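Local coordinates for OxyR (Porphyromonas gingivalis, PDB 3HO7), which is a redox-sensitive transcriptional activator of the LysR family, represented here by its regulatory domain, and probably binds DNA through a separate domain, at residues G11-V17 against L40-E46; L79-F85 against R184-R190; W112-H118 against G142-F148. The contacts are given in a common frame with arbitrary orientation. Numbering follows the deposited sequence.

In the fold
The three contacts sample different parts of a two-lobed regulatory domain of the type II periplasmic-binding-protein kind. Contact 1 lies in one lobe, contact 3 in the other, and contact 2 pairs the long strands 75-89 and 184-194 that run between them. Centres of contacts 1 and 2 are about 23 Å apart on the same sheet. Contacts 1 and 3, centres about 25 Å apart, do not touch within the subunit, yet Glu46 accepts a hydrogen bond from Ser144 N of the second subunit. Contacts 2 and 3, centres about 17 Å apart, meet directly: Phe85 CZ is 3.8 Å from Gly117 O. Cys119, seen disulfide-bonded to Cys128 in this protein, directly follows segment 112-118 of contact 3.

Contact 1: residues G11-V17 against L40-E46; sequences GRLNIAV and LEIHVSE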
loop_
_atom_site.group_PDB
_atom_site.type_symbol
_atom_site.label_atom_id
_atom_site.label_comp_id
_atom_site.label_asym_id
_atom_site.label_seq_id
_atom_site.Cartn_x
_atom_site.Cartn_y
_atom_site.Cartn_z
ATOM N N GLY A 11 21.209 -16.123 14.889
ATOM C CA GLY A 11 19.813 -16.538 14.949
ATOM C C GLY A 11 18.926 -15.839 13.937
ATOM O O GLY A 11 19.408 -15.116 13.063
ATOM N N ARG A 12 17.620 -16.053 14.063
ATOM C CA ARG A 12 16.659 -15.483 13.129
ATOM C C ARG A 12 15.529 -14.756 13.853
ATOM O O ARG A 12 15.142 -15.136 14.959
ATOM C CB ARG A 12 16.087 -16.575 12.225
ATOM C CG ARG A 12 14.941 -16.110 11.348
ATOM C CD ARG A 12 14.479 -17.209 10.407
ATOM N NE ARG A 12 13.224 -16.861 9.745
ATOM C CZ ARG A 12 12.724 -17.516 8.703
ATOM N NH1 ARG A 12 13.377 -18.552 8.195
ATOM N NH2 ARG A 12 11.575 -17.130 8.164
ATOM N N LEU A 13 15.002 -13.715 13.216
ATOM C CA LEU A 13 13.908 -12.936 13.785
ATOM C C LEU A 13 12.790 -12.726 12.768
ATOM O O LEU A 13 13.019 -12.201 11.679
ATOM C CB LEU A 13 14.413 -11.582 14.290
ATOM C CG LEU A 13 13.377 -10.701 14.997
ATOM C CD1 LEU A 13 12.906 -11.362 16.283
ATOM C CD2 LEU A 13 13.941 -9.319 15.280
ATOM N N ASN A 14 11.579 -13.132 13.135
ATOM C CA ASN A 14 10.414 -12.948 12.277
ATOM C C ASN A 14 9.499 -11.875 12.848
ATOM O O ASN A 14 8.839 -12.096 13.859
ATOM C CB ASN A 14 9.648 -14.260 12.129
ATOM C CG ASN A 14 10.533 -15.403 11.673
ATOM O OD1 ASN A 14 11.339 -15.249 10.754
ATOM N ND2 ASN A 14 10.387 -16.558 12.313
ATOM N N ILE A 15 9.465 -10.715 12.201
ATOM C CA ILE A 15 8.683 -9.593 12.708
ATOM C C ILE A 15 7.664 -9.076 11.699
ATOM O O ILE A 15 7.980 -8.854 10.530
ATOM C CB ILE A 15 9.587 -8.430 13.151
ATOM C CG1 ILE A 15 8.736 -7.264 13.660
ATOM C CG2 ILE A 15 10.483 -7.987 12.007
ATOM C CD1 ILE A 15 9.541 -6.064 14.085
ATOM N N ALA A 16 6.434 -8.884 12.166
ATOM C CA ALA A 16 5.374 -8.354 11.329
ATOM C C ALA A 16 5.260 -6.850 11.527
ATOM O O ALA A 16 5.671 -6.313 12.557
ATOM C CB ALA A 16 4.053 -9.033 11.651
ATOM N N VAL A 17 4.708 -6.171 10.531
ATOM C CA VAL A 17 4.533 -4.733 10.601
ATOM C C VAL A 17 3.259 -4.342 9.873
ATOM O O VAL A 17 2.938 -4.899 8.823
ATOM C CB VAL A 17 5.727 -3.988 9.973
ATOM C CG1 VAL A 17 5.577 -2.484 10.159
ATOM C CG2 VAL A 17 7.031 -4.483 10.578
ATOM N N LEU A 40 22.242 -11.448 12.658
ATOM C CA LEU A 40 20.868 -11.915 12.800
ATOM C C LEU A 40 20.123 -11.811 11.473
ATOM O O LEU A 40 20.172 -10.776 10.807
ATOM C CB LEU A 40 20.140 -11.086 13.861
ATOM C CG LEU A 40 18.673 -11.425 14.128
ATOM C CD1 LEU A 40 18.564 -12.633 15.045
ATOM C CD2 LEU A 40 17.955 -10.230 14.732
ATOM N N GLU A 41 19.437 -12.882 11.088
ATOM C CA GLU A 41 18.608 -12.856 9.890
ATOM C C GLU A 41 17.194 -12.406 10.237
ATOM O O GLU A 41 16.499 -13.056 11.016
ATOM C CB GLU A 41 18.560 -14.229 9.219
ATOM C CG GLU A 41 17.783 -14.226 7.912
ATOM C CD GLU A 41 17.228 -15.588 7.552
ATOM O OE1 GLU A 41 16.684 -15.730 6.436
ATOM O OE2 GLU A 41 17.326 -16.514 8.384
ATOM N N ILE A 42 16.771 -11.293 9.648
ATOM C CA ILE A 42 15.472 -10.711 9.965
ATOM C C ILE A 42 14.458 -10.900 8.843
ATOM O O ILE A 42 14.665 -10.437 7.723
ATOM C CB ILE A 42 15.593 -9.208 10.268
ATOM C CG1 ILE A 42 16.505 -8.983 11.474
ATOM C CG2 ILE A 42 14.220 -8.604 10.516
ATOM C CD1 ILE A 42 16.779 -7.524 11.763
ATOM N N HIS A 43 13.358 -11.576 9.155
ATOM C CA HIS A 43 12.277 -11.760 8.195
ATOM C C HIS A 43 11.127 -10.804 8.484
ATOM O O HIS A 43 10.364 -11.007 9.425
ATOM C CB HIS A 43 11.777 -13.205 8.212
ATOM C CG HIS A 43 12.623 -14.146 7.414
ATOM N ND1 HIS A 43 13.844 -14.607 7.855
ATOM C CD2 HIS A 43 12.422 -14.713 6.200
ATOM C CE1 HIS A 43 14.361 -15.416 6.948
ATOM N NE2 HIS A 43 13.517 -15.499 5.934
ATOM N N VAL A 44 11.016 -9.760 7.670
ATOM C CA VAL A 44 9.948 -8.782 7.818
ATOM C C VAL A 44 8.723 -9.200 7.019
ATOM O O VAL A 44 8.842 -9.704 5.902
ATOM C CB VAL A 44 10.388 -7.392 7.330
ATOM C CG1 VAL A 44 9.217 -6.417 7.381
ATOM C CG2 VAL A 44 11.558 -6.884 8.158
ATOM N N SER A 45 7.547 -8.989 7.597
ATOM C CA SER A 45 6.299 -9.273 6.902
ATOM C C SER A 45 5.236 -8.251 7.279
ATOM O O SER A 45 5.103 -7.885 8.446
ATOM C CB SER A 45 5.813 -10.687 7.224
ATOM O OG SER A 45 5.668 -10.868 8.621
ATOM N N GLU A 46 4.490 -7.784 6.283
ATOM C CA GLU A 46 3.382 -6.873 6.528
ATOM C C GLU A 46 2.093 -7.656 6.754
ATOM O O GLU A 46 1.723 -8.512 5.951
ATOM C CB GLU A 46 3.204 -5.893 5.365
ATOM C CG GLU A 46 4.339 -4.892 5.204
ATOM C CD GLU A 46 4.023 -3.799 4.197
ATOM O OE1 GLU A 46 2.869 -3.317 4.168
ATOM O OE2 GLU A 46 4.935 -3.416 3.434
#
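Six backbone hydrogen bonds join 11-17 to 40-46 in parallel, axes 4.5 Å apart at 26°. The odd residues of 11-17 direct backbone N and O at 40-46: Gly11 O, Leu13 O and Ile15 O accept from Glu41 N (3.0 Å), His43 N (2.6 Å) and Ser45 N (3.0 Å). Leu13 N, Ile15 N and Val17 N donate to Glu41 O (2.7 Å), His43 O (2.9 Å) and Ser45 O (2.7 Å). Asn14 and Ala16 turn theirs away: Asn14 N donates to Asp62 OD2, and the Ala16 backbone bonds to Met63 and Ile65. Arg12 NE donates to Asn14 OD1 (2.7 Å), and NH2 does so weakly (3.2 Å). The Arg12 guanidinium lies flat on His43, centres 3.3 Å apart and planes at 14°; NE and His43 ND1 (3.0 Å) are misaligned for hydrogen bonding. Glu46 OE2 accepts from Ser144 N of the second subunit, whose strand extends the sheet past 42-45. On the face opposite Arg12, Asn14 and His43, Leu13, Ile15, Val17, Leu40, Ile42 and Val44 pack, with Glu46 at its end and Trp33 of helix 22-36 over Ile42 and Val44. Strand, helix 22-36 and strand form the beta-alpha-beta unit typical of a periplasmic-binding-protein-like lobe.

Contact 2: residues L79-F85 against R184-R190; sequences LLYYEEF and RPVREVR
Build two antiparallel strands, axes 4.3 Å apart at closest and N-to-C directions at 141°. Tyr81-Val189 and Glu83-Arg187 are hydrogen-bonded pairs: Val189 N to Tyr81 O is 2.8 Å, Arg187 N to Glu83 O 2.7 Å and Glu83 N to Arg187 O 2.8 Å. At Leu80 (phi/psi -106/-52) a classic beta bulge lets Leu80 N (2.9 Å) and Tyr81 N (3.2 Å) reach Val189 O. These strands span the two lobes, a hallmark of the type II periplasmic-binding-protein fold in LysR regulators. Set Tyr81 to p, its ring centroid 3.5 Å from Val189 CB (CH-pi, over the face). Extend Glu83 (t, t) and Arg187 (p, t, t) on that face so Glu83 OE1 receives Arg187 NH2 (3.0 Å) and NE (3.1 Å) in a salt bridge; Glu83 OE2 takes Leu164 N, and Arg187 NH2 reaches Thr20 O. Phe85 (m), its N on Pro185 O (2.9 Å), brings CE2 to 3.7 Å from Arg187 CB. On the other face, Tyr82 (m) has CD2 4.0 Å from Val186 CG2, and water bridges Tyr82 OH (2.6 Å) to Glu188 OE1 (3.3 Å). Glu188 (p, t) bonds Lys69 through OE2; Arg190 (m, t, p) brings NH1 to Glu188 OE1 (2.7 Å) and NE to Asp77.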
loop_
_atom_site.group_PDB
_atom_site.type_symbol
_atom_site.label_atom_id
_atom_site.label_comp_id
_atom_site.label_asym_id
_atom_site.label_seq_id
_atom_site.Cartn_x
_atom_site.Cartn_y
_atom_site.Cartn_z
ATOM N N LEU A 79 5.219 0.533 24.449
ATOM C CA LEU A 79 5.153 1.753 23.663
ATOM C C LEU A 79 6.455 2.007 22.911
ATOM O O LEU A 79 7.547 1.885 23.469
ATOM C CB LEU A 79 4.819 2.948 24.561
ATOM C CG LEU A 79 4.718 4.314 23.879
ATOM C CD1 LEU A 79 3.616 4.308 22.822
ATOM C CD2 LEU A 79 4.477 5.409 24.904
ATOM N N LEU A 80 6.331 2.346 21.635
ATOM C CA LEU A 80 7.482 2.750 20.840
ATOM C C LEU A 80 7.431 4.255 20.617
ATOM O O LEU A 80 8.395 4.966 20.894
ATOM C CB LEU A 80 7.511 2.003 19.507
ATOM C CG LEU A 80 7.625 0.481 19.620
ATOM C CD1 LEU A 80 7.718 -0.159 18.245
ATOM C CD2 LEU A 80 8.830 0.106 20.477
ATOM N N TYR A 81 6.288 4.737 20.135
ATOM C CA TYR A 81 6.093 6.165 19.915
ATOM C C TYR A 81 4.639 6.487 19.591
ATOM O O TYR A 81 3.880 5.612 19.160
ATOM C CB TYR A 81 7.001 6.665 18.788
ATOM C CG TYR A 81 6.775 5.982 17.457
ATOM C CD1 TYR A 81 5.970 6.561 16.484
ATOM C CD2 TYR A 81 7.372 4.763 17.173
ATOM C CE1 TYR A 81 5.765 5.939 15.263
ATOM C CE2 TYR A 81 7.172 4.131 15.960
ATOM C CZ TYR A 81 6.370 4.722 15.010
ATOM O OH TYR A 81 6.177 4.085 13.803
ATOM N N TYR A 82 4.260 7.742 19.806
ATOM C CA TYR A 82 2.953 8.234 19.392
ATOM C C TYR A 82 3.087 8.872 18.022
ATOM O O TYR A 82 4.176 9.268 17.617
ATOM C CB TYR A 82 2.407 9.249 20.397
ATOM C CG TYR A 82 2.101 8.664 21.754
ATOM C CD1 TYR A 82 3.005 8.781 22.802
ATOM C CD2 TYR A 82 0.911 7.987 21.988
ATOM C CE1 TYR A 82 2.732 8.244 24.043
ATOM C CE2 TYR A 82 0.629 7.446 23.229
ATOM C CZ TYR A 82 1.544 7.578 24.252
ATOM O OH TYR A 82 1.278 7.044 25.490
ATOM N N GLU A 83 1.980 8.971 17.302
ATOM C CA GLU A 83 2.023 9.521 15.961
ATOM C C GLU A 83 0.704 10.191 15.631
ATOM O O GLU A 83 -0.356 9.572 15.719
ATOM C CB GLU A 83 2.325 8.424 14.944
ATOM C CG GLU A 83 2.446 8.927 13.517
ATOM C CD GLU A 83 2.939 7.855 12.567
ATOM O OE1 GLU A 83 2.645 6.668 12.811
ATOM O OE2 GLU A 83 3.614 8.201 11.579
ATOM N N GLU A 84 0.770 11.470 15.295
ATOM C CA GLU A 84 -0.422 12.227 14.967
ATOM C C GLU A 84 -1.017 11.866 13.618
ATOM O O GLU A 84 -0.299 11.654 12.646
ATOM C CB GLU A 84 -0.124 13.727 14.984
ATOM C CG GLU A 84 -0.055 14.335 16.365
ATOM C CD GLU A 84 -0.208 15.843 16.342
ATOM O OE1 GLU A 84 -0.798 16.372 15.379
ATOM O OE2 GLU A 84 0.255 16.496 17.294
ATOM N N PHE A 85 -2.341 11.829 13.571
ATOM C CA PHE A 85 -3.066 11.775 12.317
ATOM C C PHE A 85 -3.150 13.192 11.770
ATOM O O PHE A 85 -3.419 14.138 12.515
ATOM C CB PHE A 85 -4.479 11.242 12.532
ATOM C CG PHE A 85 -4.540 9.770 12.789
ATOM C CD1 PHE A 85 -4.341 8.867 11.759
ATOM C CD2 PHE A 85 -4.815 9.285 14.057
ATOM C CE1 PHE A 85 -4.404 7.507 11.991
ATOM C CE2 PHE A 85 -4.882 7.927 14.296
ATOM C CZ PHE A 85 -4.676 7.036 13.259
ATOM N N ARG A 184 -5.247 17.182 19.259
ATOM C CA ARG A 184 -4.893 16.511 18.015
ATOM C C ARG A 184 -4.864 14.993 18.184
ATOM O O ARG A 184 -4.286 14.478 19.142
ATOM C CB ARG A 184 -3.543 17.017 17.503
ATOM C CG ARG A 184 -3.499 18.518 17.268
ATOM C CD ARG A 184 -2.162 18.953 16.695
ATOM N NE ARG A 184 -2.067 20.407 16.617
ATOM C CZ ARG A 184 -1.708 21.181 17.635
ATOM N NH1 ARG A 184 -1.407 20.639 18.807
ATOM N NH2 ARG A 184 -1.649 22.496 17.480
ATOM N N PRO A 185 -5.493 14.271 17.248
ATOM C CA PRO A 185 -5.553 12.816 17.308
ATOM C C PRO A 185 -4.188 12.172 17.094
ATOM O O PRO A 185 -3.451 12.558 16.185
ATOM C CB PRO A 185 -6.495 12.457 16.154
ATOM C CG PRO A 185 -6.414 13.609 15.220
ATOM C CD PRO A 185 -6.216 14.812 16.084
ATOM N N VAL A 186 -3.860 11.201 17.937
ATOM C CA VAL A 186 -2.628 10.442 17.786
ATOM C C VAL A 186 -2.902 8.951 17.935
ATOM O O VAL A 186 -3.777 8.543 18.700
ATOM C CB VAL A 186 -1.571 10.842 18.834
ATOM C CG1 VAL A 186 -1.540 12.351 19.001
ATOM C CG2 VAL A 186 -1.857 10.161 20.163
ATOM N N ARG A 187 -2.153 8.143 17.196
ATOM C CA ARG A 187 -2.172 6.708 17.420
ATOM C C ARG A 187 -0.890 6.326 18.138
ATOM O O ARG A 187 0.089 7.072 18.115
ATOM C CB ARG A 187 -2.290 5.939 16.103
ATOM C CG ARG A 187 -1.021 5.914 15.275
ATOM C CD ARG A 187 -1.222 5.074 14.034
ATOM N NE ARG A 187 -0.085 5.158 13.129
ATOM C CZ ARG A 187 -0.028 4.536 11.958
ATOM N NH1 ARG A 187 -1.048 3.788 11.561
ATOM N NH2 ARG A 187 1.044 4.663 11.188
ATOM N N GLU A 188 -0.901 5.170 18.786
ATOM C CA GLU A 188 0.289 4.683 19.465
ATOM C C GLU A 188 0.870 3.512 18.694
ATOM O O GLU A 188 0.177 2.533 18.421
ATOM C CB GLU A 188 -0.034 4.273 20.902
ATOM C CG GLU A 188 -1.045 3.146 21.016
ATOM C CD GLU A 188 -1.411 2.834 22.451
ATOM O OE1 GLU A 188 -0.501 2.798 23.307
ATOM O OE2 GLU A 188 -2.613 2.627 22.726
ATOM N N VAL A 189 2.140 3.631 18.323
ATOM C CA VAL A 189 2.849 2.547 17.666
ATOM C C VAL A 189 3.556 1.733 18.741
ATOM O O VAL A 189 4.327 2.276 19.528
ATOM C CB VAL A 189 3.870 3.083 16.644
ATOM C CG1 VAL A 189 4.595 1.935 15.963
ATOM C CG2 VAL A 189 3.172 3.963 15.613
ATOM N N ARG A 190 3.275 0.435 18.783
ATOM C CA ARG A 190 3.770 -0.413 19.857
ATOM C C ARG A 190 4.403 -1.681 19.308
ATOM O O ARG A 190 4.120 -2.089 18.184
ATOM C CB ARG A 190 2.632 -0.768 20.818
ATOM C CG ARG A 190 1.850 0.447 21.311
ATOM C CD ARG A 190 0.740 0.058 22.278
ATOM N NE ARG A 190 1.270 -0.477 23.528
ATOM C CZ ARG A 190 1.643 0.273 24.558
ATOM N NH1 ARG A 190 1.544 1.594 24.490
ATOM N NH2 ARG A 190 2.114 -0.300 25.655
HETATM O O HOH W 1 0.180 4.685 25.893
#

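Contact 3: residues W112-H118 against G142-F148; sequences WLLDEGH and GGSMEAF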
loop_
_atom_site.group_PDB
_atom_site.type_symbol
_atom_site.label_atom_id
_atom_site.label_comp_id
_atom_site.label_asym_id
_atom_site.label_seq_id
_atom_site.Cartn_x
_atom_site.Cartn_y
_atom_site.Cartn_z
ATOM N N TRP A 112 -12.159 9.315 2.730
ATOM C CA TRP A 112 -11.639 7.969 2.543
ATOM C C TRP A 112 -11.072 7.497 3.869
ATOM O O TRP A 112 -10.136 8.088 4.397
ATOM C CB TRP A 112 -10.546 7.956 1.475
ATOM C CG TRP A 112 -10.964 8.576 0.181
ATOM C CD1 TRP A 112 -10.546 9.768 -0.328
ATOM C CD2 TRP A 112 -11.890 8.038 -0.767
ATOM N NE1 TRP A 112 -11.150 10.007 -1.535
ATOM C CE2 TRP A 112 -11.982 8.959 -1.828
ATOM C CE3 TRP A 112 -12.651 6.868 -0.823
ATOM C CZ2 TRP A 112 -12.802 8.745 -2.932
ATOM C CZ3 TRP A 112 -13.464 6.658 -1.916
ATOM C CH2 TRP A 112 -13.533 7.591 -2.957
ATOM N N LEU A 113 -11.637 6.421 4.399
ATOM C CA LEU A 113 -11.206 5.911 5.688
ATOM C C LEU A 113 -10.686 4.493 5.579
ATOM O O LEU A 113 -11.337 3.625 5.006
ATOM C CB LEU A 113 -12.355 5.960 6.696
ATOM C CG LEU A 113 -12.925 7.336 7.040
ATOM C CD1 LEU A 113 -14.089 7.200 8.005
ATOM C CD2 LEU A 113 -11.854 8.242 7.619
ATOM N N LEU A 114 -9.508 4.257 6.138
ATOM C CA LEU A 114 -8.963 2.918 6.157
ATOM C C LEU A 114 -9.731 2.147 7.215
ATOM O O LEU A 114 -9.864 2.600 8.346
ATOM C CB LEU A 114 -7.475 2.956 6.504
ATOM C CG LEU A 114 -6.568 3.662 5.495
ATOM C CD1 LEU A 114 -5.216 3.992 6.108
ATOM C CD2 LEU A 114 -6.402 2.821 4.241
ATOM N N ASP A 115 -10.227 0.977 6.841
ATOM C CA ASP A 115 -10.950 0.114 7.769
ATOM C C ASP A 115 -10.174 -0.076 9.070
ATOM O O ASP A 115 -10.732 0.059 10.159
ATOM C CB ASP A 115 -11.234 -1.249 7.129
ATOM C CG ASP A 115 -12.153 -1.149 5.925
ATOM O OD1 ASP A 115 -13.011 -0.242 5.900
ATOM O OD2 ASP A 115 -12.019 -1.983 5.004
ATOM N N GLU A 116 -8.887 -0.386 8.948
ATOM C CA GLU A 116 -8.041 -0.638 10.111
ATOM C C GLU A 116 -7.064 0.506 10.380
ATOM O O GLU A 116 -6.630 0.710 11.513
ATOM C CB GLU A 116 -7.283 -1.957 9.942
ATOM C CG GLU A 116 -6.208 -2.202 10.989
ATOM C CD GLU A 116 -5.696 -3.629 10.975
ATOM O OE1 GLU A 116 -6.520 -4.555 10.811
ATOM O OE2 GLU A 116 -4.471 -3.827 11.134
ATOM N N GLY A 117 -6.717 1.250 9.335
ATOM C CA GLY A 117 -5.821 2.387 9.485
ATOM C C GLY A 117 -6.457 3.478 10.324
ATOM O O GLY A 117 -5.802 4.078 11.176
ATOM N N HIS A 118 -7.740 3.732 10.086
ATOM C CA HIS A 118 -8.457 4.791 10.794
ATOM C C HIS A 118 -9.541 4.251 11.714
ATOM O O HIS A 118 -9.842 4.850 12.745
ATOM C CB HIS A 118 -9.097 5.765 9.802
ATOM C CG HIS A 118 -8.138 6.325 8.802
ATOM N ND1 HIS A 118 -8.342 6.234 7.442
ATOM C CD2 HIS A 118 -6.964 6.979 8.964
ATOM C CE1 HIS A 118 -7.338 6.815 6.809
ATOM N NE2 HIS A 118 -6.487 7.272 7.710
ATOM N N GLY A 142 -11.154 -1.996 1.889
ATOM C CA GLY A 142 -9.876 -2.695 1.781
ATOM C C GLY A 142 -8.795 -1.814 1.181
ATOM O O GLY A 142 -7.692 -2.279 0.882
ATOM N N GLY A 143 -9.116 -0.536 1.008
ATOM C CA GLY A 143 -8.216 0.408 0.356
ATOM C C GLY A 143 -6.895 0.575 1.080
ATOM O O GLY A 143 -6.767 0.227 2.256
ATOM N N SER A 144 -5.907 1.111 0.371
ATOM C CA SER A 144 -4.589 1.338 0.945
ATOM C C SER A 144 -4.330 2.832 1.089
ATOM O O SER A 144 -4.915 3.643 0.367
ATOM C CB SER A 144 -3.507 0.721 0.055
ATOM O OG SER A 144 -3.262 1.538 -1.078
ATOM N N MET A 145 -3.451 3.188 2.023
ATOM C CA MET A 145 -3.071 4.578 2.222
ATOM C C MET A 145 -2.599 5.177 0.907
ATOM O O MET A 145 -2.892 6.338 0.593
ATOM C CB MET A 145 -1.948 4.682 3.258
ATOM C CG MET A 145 -1.567 6.113 3.602
ATOM S SD MET A 145 -2.740 6.881 4.733
ATOM C CE MET A 145 -2.552 5.833 6.173
ATOM N N GLU A 146 -1.861 4.373 0.147
ATOM C CA GLU A 146 -1.320 4.794 -1.133
ATOM C C GLU A 146 -2.466 5.240 -2.028
ATOM O O GLU A 146 -2.465 6.352 -2.556
ATOM C CB GLU A 146 -0.559 3.644 -1.796
ATOM C CG GLU A 146 0.169 4.041 -3.069
ATOM C CD GLU A 146 0.823 2.863 -3.774
ATOM O OE1 GLU A 146 0.674 1.718 -3.301
ATOM O OE2 GLU A 146 1.485 3.086 -4.809
ATOM N N ALA A 147 -3.450 4.363 -2.181
ATOM C CA ALA A 147 -4.602 4.668 -3.018
ATOM C C ALA A 147 -5.311 5.938 -2.560
ATOM O O ALA A 147 -5.606 6.815 -3.371
ATOM C CB ALA A 147 -5.566 3.494 -3.042
ATOM N N PHE A 148 -5.592 6.033 -1.264
ATOM C CA PHE A 148 -6.276 7.204 -0.715
ATOM C C PHE A 148 -5.505 8.500 -0.975
ATOM O O PHE A 148 -6.089 9.507 -1.361
ATOM C CB PHE A 148 -6.532 7.053 0.785
ATOM C CG PHE A 148 -7.521 5.978 1.131
ATOM C CD1 PHE A 148 -8.417 5.509 0.185
ATOM C CD2 PHE A 148 -7.569 5.456 2.413
ATOM C CE1 PHE A 148 -9.333 4.519 0.510
ATOM C CE2 PHE A 148 -8.480 4.468 2.743
ATOM C CZ PHE A 148 -9.365 4.002 1.791
HETATM O O HOH W 2 -10.237 0.561 3.752
#
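Gly142, at positive phi (80°), opens the second segment: its N donates to Asp115 OD2 at 3.2 Å and, weakly, to a water (3.3 Å) that also accepts from Asp115 N (3.1 Å). Gly143 follows with its O 3.3 Å from Leu114 CD2; a CB here would clash with the ring of Phe148. Ser144 is the N-cap of helix 145-153, its OG accepting from Ala147 N at 3.0 Å, while its O takes Phe148 N (3.0 Å). Met145 swings its tip back, CE lying 3.2 Å from Leu114 CD1. Glu146 binds Tyr24 OH of the second subunit. Phe148 directs its ring at the loop: Trp112 CB sits 3.6 Å from the ring centroid, 17° off the normal, a CH-pi contact over the face. The five-membered Trp112 ring and the Phe148 ring are near parallel (19°) but slid apart, centroids 5.5 Å distant. Within the loop, Leu114 N donates to His118 ND1 (2.6 Å) and His118 N to Leu114 O (3.0 Å). Strand 158-162 backs both partners, since Trp112 makes a backbone hydrogen bond to Ile158, His118 NE2 bonds to Phe160 O, and Met145 packs on Ile161; strand 138-141 places Tyr140 edge-to-face with Phe148.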